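Local coordinates for crystal protein (Bacillus thuringiensis serovar dakota, PDB 2ZTB) that recognizes cancer cells as the activated form of a parasporin-2 toxin and probably acts on them by forming membrane pores, at residues R73-Q85 with T171-A183. Sequence-based numbering, arbitrary orientation.
Sequences RPTDINPNVILAQ and TIQLTAKIAKESA
Leu83 and Ala84 both donate their backbone N-H to one carbonyl, Leu174 O, and so make a classic beta bulge that shifts the register of the antiparallel pairing by one residue. The shorter bond, Leu83 N to Leu174 O at 2.7 Å, runs almost straight out from the carbonyl, whereas Ala84 N, 3.3 Å from the same oxygen, approaches on a lone pair. Beside the bulge Ala84 CB lies flank to flank with Leu174 CB at 3.8 Å, and Leu83 turns its CD1 branch onto Ala176 CB. Farther along this face Val81 and Ile178 meet at about a right angle, Val81 CG2 touching Ile178 CD1 at 3.5 Å; with CG1 anti to the backbone N (chi1 160°), it is CG2, beside that N, that reaches the isoleucine. Ile82 CD1 leans over Thr175 CG2 on the other face. Regular pairing resumes at Asn78 with Ile178 and Asp76 with Lys180, each joined by two backbone bonds. At the Arg73 end, where Arg73 N still donates to Ser182 O at 3.0 Å, one water donates to Pro74 O and Lys180 O and accepts from Ser182 OG; another links Thr75 OG1 to Glu181 OE2, whose carboxylate is held by the backbone of Ile134 and Gly135. Phe106 of strand 96-116 backs Leu83 and Ile178. Backbone bonds, with water bridging at the Arg73 end, thus tie two long strands of the elongated toxin, while apolar side chains on the face of Ala84 and Ile178 pack against strand 96-116.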
ATOM      1  N   ARG A  73      -0.410  -3.908  13.948  1.00 60.98           N
ATOM      2  CA  ARG A  73       0.448  -3.033  14.737  1.00 61.02           C
ATOM      3  C   ARG A  73      -0.341  -2.564  15.947  1.00 60.17           C
ATOM      4  O   ARG A  73      -1.567  -2.507  15.878  1.00 60.21           O
ATOM      5  CB  ARG A  73       0.866  -1.826  13.894  1.00 61.73           C
ATOM      6  CG  ARG A  73       1.737  -2.172  12.711  1.00 63.60           C
ATOM      7  CD  ARG A  73       3.215  -2.168  13.086  1.00 69.79           C
ATOM      8  NE  ARG A  73       3.466  -2.742  14.411  1.00 73.28           N
ATOM      9  CZ  ARG A  73       4.670  -3.032  14.905  1.00 75.06           C
ATOM     10  NH1 ARG A  73       5.764  -2.811  14.178  1.00 76.08           N
ATOM     11  NH2 ARG A  73       4.778  -3.548  16.130  1.00 74.83           N
ATOM     12  N   PRO A  74       0.343  -2.242  17.071  1.00 59.60           N
ATOM     13  CA  PRO A  74      -0.405  -1.687  18.211  1.00 58.93           C
ATOM     14  C   PRO A  74      -1.200  -0.451  17.812  1.00 58.48           C
ATOM     15  O   PRO A  74      -0.708   0.371  17.037  1.00 58.21           O
ATOM     16  CB  PRO A  74       0.692  -1.318  19.213  1.00 58.87           C
ATOM     17  CG  PRO A  74       1.822  -2.251  18.886  1.00 59.25           C
ATOM     18  CD  PRO A  74       1.780  -2.379  17.377  1.00 59.37           C
ATOM     19  N   THR A  75      -2.429  -0.360  18.323  1.00 58.16           N
ATOM     20  CA  THR A  75      -3.339   0.756  18.077  1.00 57.80           C
ATOM     21  C   THR A  75      -2.949   1.951  18.956  1.00 58.28           C
ATOM     22  O   THR A  75      -2.769   1.801  20.169  1.00 57.80           O
ATOM     23  CB  THR A  75      -4.800   0.332  18.410  1.00 58.01           C
ATOM     24  OG1 THR A  75      -5.275  -0.604  17.435  1.00 56.01           O
ATOM     25  CG2 THR A  75      -5.758   1.542  18.491  1.00 56.77           C
ATOM     26  N   ASP A  76      -2.820   3.131  18.352  1.00 58.63           N
ATOM     27  CA  ASP A  76      -2.529   4.336  19.131  1.00 59.46           C
ATOM     28  C   ASP A  76      -3.798   5.147  19.375  1.00 59.26           C
ATOM     29  O   ASP A  76      -4.515   5.495  18.433  1.00 59.38           O
ATOM     30  CB  ASP A  76      -1.411   5.178  18.486  1.00 59.90           C
ATOM     31  CG  ASP A  76      -0.009   4.574  18.717  1.00 62.18           C
ATOM     32  OD1 ASP A  76       0.331   4.271  19.889  1.00 64.40           O
ATOM     33  OD2 ASP A  76       0.756   4.401  17.739  1.00 62.71           O
ATOM     34  N   ILE A  77      -4.072   5.422  20.647  1.00 59.07           N
ATOM     35  CA  ILE A  77      -5.293   6.109  21.046  1.00 59.10           C
ATOM     36  C   ILE A  77      -5.009   7.494  21.651  1.00 59.60           C
ATOM     37  O   ILE A  77      -4.423   7.608  22.736  1.00 59.11           O
ATOM     38  CB  ILE A  77      -6.156   5.238  22.015  1.00 59.14           C
ATOM     39  CG1 ILE A  77      -6.588   3.933  21.322  1.00 58.45           C
ATOM     40  CG2 ILE A  77      -7.360   6.031  22.528  1.00 57.69           C
ATOM     41  CD1 ILE A  77      -7.091   2.848  22.257  1.00 58.52           C
ATOM     42  N   ASN A  78      -5.416   8.525  20.911  1.00 60.09           N
ATOM     43  CA  ASN A  78      -5.442   9.916  21.378  1.00 60.82           C
ATOM     44  C   ASN A  78      -6.658  10.103  22.299  1.00 60.98           C
ATOM     45  O   ASN A  78      -7.782  10.249  21.814  1.00 60.15           O
ATOM     46  CB  ASN A  78      -5.518  10.848  20.152  1.00 61.12           C
ATOM     47  CG  ASN A  78      -5.468  12.340  20.508  1.00 62.52           C
ATOM     48  OD1 ASN A  78      -5.722  12.754  21.643  1.00 64.10           O
ATOM     49  ND2 ASN A  78      -5.147  13.158  19.507  1.00 63.58           N
ATOM     50  N   PRO A  79      -6.427  10.118  23.631  1.00 61.62           N
ATOM     51  CA  PRO A  79      -7.466   9.938  24.646  1.00 62.11           C
ATOM     52  C   PRO A  79      -8.450  11.080  24.850  1.00 62.70           C
ATOM     53  O   PRO A  79      -9.435  10.900  25.574  1.00 63.19           O
ATOM     54  CB  PRO A  79      -6.659   9.726  25.930  1.00 62.14           C
ATOM     55  CG  PRO A  79      -5.413  10.475  25.702  1.00 61.81           C
ATOM     56  CD  PRO A  79      -5.103  10.328  24.250  1.00 61.73           C
ATOM     57  N   ASN A  80      -8.195  12.242  24.259  1.00 63.33           N
ATOM     58  CA  ASN A  80      -9.103  13.402  24.419  1.00 64.39           C
ATOM     59  C   ASN A  80      -8.942  14.365  23.264  1.00 64.21           C
ATOM     60  O   ASN A  80      -7.825  14.782  22.943  1.00 65.20           O
ATOM     61  CB  ASN A  80      -8.851  14.157  25.726  1.00 64.70           C
ATOM     62  CG  ASN A  80      -9.912  13.891  26.784  1.00 67.25           C
ATOM     63  OD1 ASN A  80     -11.081  14.283  26.633  1.00 69.99           O
ATOM     64  ND2 ASN A  80      -9.500  13.252  27.887  1.00 67.19           N
ATOM     65  N   VAL A  81     -10.061  14.697  22.635  1.00 63.22           N
ATOM     66  CA  VAL A  81     -10.097  15.599  21.498  1.00 61.84           C
ATOM     67  C   VAL A  81     -11.448  16.298  21.579  1.00 60.41           C
ATOM     68  O   VAL A  81     -12.472  15.637  21.689  1.00 59.83           O
ATOM     69  CB  VAL A  81      -9.938  14.823  20.172  1.00 62.11           C
ATOM     70  CG1 VAL A  81     -10.451  15.617  18.986  1.00 63.06           C
ATOM     71  CG2 VAL A  81      -8.500  14.472  19.951  1.00 63.30           C
ATOM     72  N   ILE A  82     -11.437  17.631  21.568  1.00 59.16           N
ATOM     73  CA  ILE A  82     -12.659  18.423  21.547  1.00 57.39           C
ATOM     74  C   ILE A  82     -13.155  18.528  20.116  1.00 56.59           C
ATOM     75  O   ILE A  82     -12.468  19.081  19.244  1.00 56.14           O
ATOM     76  CB  ILE A  82     -12.453  19.856  22.110  1.00 57.55           C
ATOM     77  CG1 ILE A  82     -11.581  19.871  23.376  1.00 57.97           C
ATOM     78  CG2 ILE A  82     -13.788  20.546  22.350  1.00 56.25           C
ATOM     79  CD1 ILE A  82     -12.094  19.081  24.535  1.00 59.45           C
ATOM     80  N   LEU A  83     -14.348  17.990  19.878  1.00 55.68           N
ATOM     81  CA  LEU A  83     -14.974  18.056  18.558  1.00 55.16           C
ATOM     82  C   LEU A  83     -15.924  19.236  18.437  1.00 54.77           C
ATOM     83  O   LEU A  83     -16.187  19.720  17.339  1.00 54.86           O
ATOM     84  CB  LEU A  83     -15.720  16.760  18.225  1.00 54.91           C
ATOM     85  CG  LEU A  83     -14.943  15.448  18.058  1.00 55.97           C
ATOM     86  CD1 LEU A  83     -15.858  14.405  17.402  1.00 55.39           C
ATOM     87  CD2 LEU A  83     -13.654  15.632  17.244  1.00 55.14           C
ATOM     88  N   ALA A  84     -16.449  19.690  19.567  1.00 54.45           N
ATOM     89  CA  ALA A  84     -17.361  20.824  19.588  1.00 54.29           C
ATOM     90  C   ALA A  84     -17.296  21.450  20.954  1.00 54.33           C
ATOM     91  O   ALA A  84     -17.019  20.768  21.937  1.00 54.35           O
ATOM     92  CB  ALA A  84     -18.784  20.388  19.273  1.00 53.98           C
ATOM     93  N   GLN A  85     -17.536  22.753  21.006  1.00 54.57           N
ATOM     94  CA  GLN A  85     -17.565  23.476  22.253  1.00 54.85           C
ATOM     95  C   GLN A  85     -18.502  24.677  22.161  1.00 55.29           C
ATOM     96  O   GLN A  85     -18.414  25.475  21.234  1.00 54.77           O
ATOM     97  CB  GLN A  85     -16.159  23.920  22.649  1.00 54.96           C
ATOM     98  CG  GLN A  85     -16.080  24.438  24.067  1.00 54.83           C
ATOM     99  CD  GLN A  85     -14.716  24.951  24.435  1.00 55.13           C
ATOM    100  OE1 GLN A  85     -14.550  26.135  24.699  1.00 58.85           O
ATOM    101  NE2 GLN A  85     -13.737  24.070  24.480  1.00 54.05           N
ATOM    102  N   THR A 171     -19.644  26.206  30.021  1.00 55.89           N
ATOM    103  CA  THR A 171     -19.144  25.580  28.795  1.00 55.13           C
ATOM    104  C   THR A 171     -19.523  24.090  28.689  1.00 54.77           C
ATOM    105  O   THR A 171     -19.456  23.340  29.675  1.00 54.84           O
ATOM    106  CB  THR A 171     -17.600  25.746  28.667  1.00 55.04           C
ATOM    107  OG1 THR A 171     -17.273  27.137  28.671  1.00 55.00           O
ATOM    108  CG2 THR A 171     -17.085  25.162  27.385  1.00 53.64           C
ATOM    109  N   ILE A 172     -19.932  23.692  27.487  1.00 53.82           N
ATOM    110  CA  ILE A 172     -20.259  22.307  27.154  1.00 53.15           C
ATOM    111  C   ILE A 172     -19.360  21.872  25.997  1.00 52.61           C
ATOM    112  O   ILE A 172     -19.223  22.595  25.018  1.00 52.41           O
ATOM    113  CB  ILE A 172     -21.750  22.150  26.743  1.00 53.18           C
ATOM    114  CG1 ILE A 172     -22.682  22.571  27.888  1.00 54.17           C
ATOM    115  CG2 ILE A 172     -22.061  20.725  26.294  1.00 52.21           C
ATOM    116  CD1 ILE A 172     -23.258  23.957  27.727  1.00 54.99           C
ATOM    117  N   GLN A 173     -18.735  20.704  26.126  1.00 51.92           N
ATOM    118  CA  GLN A 173     -17.902  20.161  25.062  1.00 52.00           C
ATOM    119  C   GLN A 173     -18.407  18.824  24.567  1.00 50.93           C
ATOM    120  O   GLN A 173     -18.983  18.052  25.327  1.00 50.27           O
ATOM    121  CB  GLN A 173     -16.437  20.023  25.512  1.00 51.98           C
ATOM    122  CG  GLN A 173     -15.859  21.306  26.147  1.00 53.98           C
ATOM    123  CD  GLN A 173     -14.528  21.073  26.838  1.00 54.18           C
ATOM    124  OE1 GLN A 173     -14.341  20.069  27.524  1.00 57.46           O
ATOM    125  NE2 GLN A 173     -13.599  22.012  26.674  1.00 55.87           N
ATOM    126  N   LEU A 174     -18.188  18.566  23.277  1.00 50.42           N
ATOM    127  CA  LEU A 174     -18.311  17.228  22.733  1.00 49.95           C
ATOM    128  C   LEU A 174     -16.899  16.705  22.535  1.00 49.43           C
ATOM    129  O   LEU A 174     -16.090  17.326  21.841  1.00 49.61           O
ATOM    130  CB  LEU A 174     -19.091  17.224  21.413  1.00 50.02           C
ATOM    131  CG  LEU A 174     -19.295  15.863  20.721  1.00 50.76           C
ATOM    132  CD1 LEU A 174     -20.160  14.926  21.541  1.00 50.14           C
ATOM    133  CD2 LEU A 174     -19.899  16.065  19.357  1.00 50.61           C
ATOM    134  N   THR A 175     -16.591  15.576  23.161  1.00 48.97           N
ATOM    135  CA  THR A 175     -15.245  15.034  23.092  1.00 48.50           C
ATOM    136  C   THR A 175     -15.244  13.620  22.538  1.00 48.43           C
ATOM    137  O   THR A 175     -16.251  12.933  22.591  1.00 47.82           O
ATOM    138  CB  THR A 175     -14.548  15.034  24.462  1.00 48.81           C
ATOM    139  OG1 THR A 175     -15.092  13.983  25.277  1.00 49.58           O
ATOM    140  CG2 THR A 175     -14.710  16.404  25.173  1.00 47.86           C
ATOM    141  N   ALA A 176     -14.095  13.200  22.004  1.00 48.49           N
ATOM    142  CA  ALA A 176     -13.921  11.862  21.484  1.00 48.68           C
ATOM    143  C   ALA A 176     -12.493  11.354  21.699  1.00 49.18           C
ATOM    144  O   ALA A 176     -11.594  12.112  22.066  1.00 49.30           O
ATOM    145  CB  ALA A 176     -14.297  11.819  20.002  1.00 48.31           C
ATOM    146  N   LYS A 177     -12.309  10.050  21.515  1.00 49.55           N
ATOM    147  CA  LYS A 177     -10.983   9.481  21.372  1.00 49.69           C
ATOM    148  C   LYS A 177     -10.718   9.287  19.876  1.00 50.57           C
ATOM    149  O   LYS A 177     -11.652   9.117  19.082  1.00 50.11           O
ATOM    150  CB  LYS A 177     -10.853   8.152  22.118  1.00 49.12           C
ATOM    151  CG  LYS A 177     -11.032   8.238  23.630  1.00 48.40           C
ATOM    152  CD  LYS A 177     -10.805   6.878  24.269  1.00 48.39           C
ATOM    153  CE  LYS A 177     -10.958   6.920  25.779  1.00 48.91           C
ATOM    154  NZ  LYS A 177     -12.383   6.964  26.257  1.00 51.01           N
ATOM    155  N   ILE A 178      -9.445   9.333  19.497  1.00 51.54           N
ATOM    156  CA  ILE A 178      -9.043   9.012  18.146  1.00 52.71           C
ATOM    157  C   ILE A 178      -8.224   7.728  18.183  1.00 53.16           C
ATOM    158  O   ILE A 178      -7.308   7.588  19.000  1.00 53.24           O
ATOM    159  CB  ILE A 178      -8.251  10.164  17.494  1.00 52.88           C
ATOM    160  CG1 ILE A 178      -9.110  11.434  17.412  1.00 53.10           C
ATOM    161  CG2 ILE A 178      -7.752   9.762  16.105  1.00 52.93           C
ATOM    162  CD1 ILE A 178      -8.314  12.668  16.919  1.00 53.55           C
ATOM    163  N   ALA A 179      -8.588   6.788  17.313  1.00 53.61           N
ATOM    164  CA  ALA A 179      -7.833   5.553  17.130  1.00 54.18           C
ATOM    165  C   ALA A 179      -7.072   5.609  15.813  1.00 54.83           C
ATOM    166  O   ALA A 179      -7.677   5.808  14.751  1.00 55.15           O
ATOM    167  CB  ALA A 179      -8.757   4.341  17.148  1.00 53.33           C
ATOM    168  N   LYS A 180      -5.749   5.470  15.895  1.00 55.07           N
ATOM    169  CA  LYS A 180      -4.949   5.179  14.721  1.00 55.94           C
ATOM    170  C   LYS A 180      -4.699   3.676  14.728  1.00 55.21           C
ATOM    171  O   LYS A 180      -3.921   3.149  15.541  1.00 55.19           O
ATOM    172  CB  LYS A 180      -3.628   5.965  14.701  1.00 56.45           C
ATOM    173  CG  LYS A 180      -2.714   5.558  13.528  1.00 60.01           C
ATOM    174  CD  LYS A 180      -1.210   5.625  13.889  1.00 65.63           C
ATOM    175  CE  LYS A 180      -0.424   4.632  13.027  1.00 68.35           C
ATOM    176  NZ  LYS A 180       1.051   4.920  12.959  1.00 71.67           N
ATOM    177  N   GLU A 181      -5.398   2.988  13.841  1.00 54.75           N
ATOM    178  CA  GLU A 181      -5.249   1.546  13.714  1.00 54.37           C
ATOM    179  C   GLU A 181      -4.457   1.240  12.457  1.00 54.67           C
ATOM    180  O   GLU A 181      -4.588   1.933  11.437  1.00 54.13           O
ATOM    181  CB  GLU A 181      -6.606   0.865  13.658  1.00 54.10           C
ATOM    182  CG  GLU A 181      -7.434   1.005  14.934  1.00 53.05           C
ATOM    183  CD  GLU A 181      -8.806   0.414  14.760  1.00 51.86           C
ATOM    184  OE1 GLU A 181      -9.586   0.982  13.975  1.00 50.92           O
ATOM    185  OE2 GLU A 181      -9.095  -0.637  15.379  1.00 52.74           O
ATOM    186  N   SER A 182      -3.613   0.220  12.535  1.00 54.59           N
ATOM    187  CA  SER A 182      -2.855  -0.176  11.356  1.00 54.96           C
ATOM    188  C   SER A 182      -2.401  -1.622  11.357  1.00 54.40           C
ATOM    189  O   SER A 182      -2.336  -2.273  12.393  1.00 53.98           O
ATOM    190  CB  SER A 182      -1.663   0.762  11.118  1.00 54.31           C
ATOM    191  OG  SER A 182      -0.740   0.646  12.175  1.00 55.59           O
ATOM    192  N   ALA A 183      -2.102  -2.101  10.156  1.00 54.59           N
ATOM    193  CA  ALA A 183      -1.506  -3.397   9.954  1.00 54.53           C
ATOM    194  C   ALA A 183      -0.451  -3.271   8.875  1.00 54.87           C
ATOM    195  O   ALA A 183      -0.691  -2.664   7.830  1.00 55.01           O
ATOM    196  CB  ALA A 183      -2.571  -4.414   9.549  1.00 54.04           C
TER
HETATM  197  O   HOH W   1      -1.448   1.583  14.760  1.00 55.15           O
HETATM  198  O   HOH W   2      -7.775  -1.307  17.462  1.00 58.16           O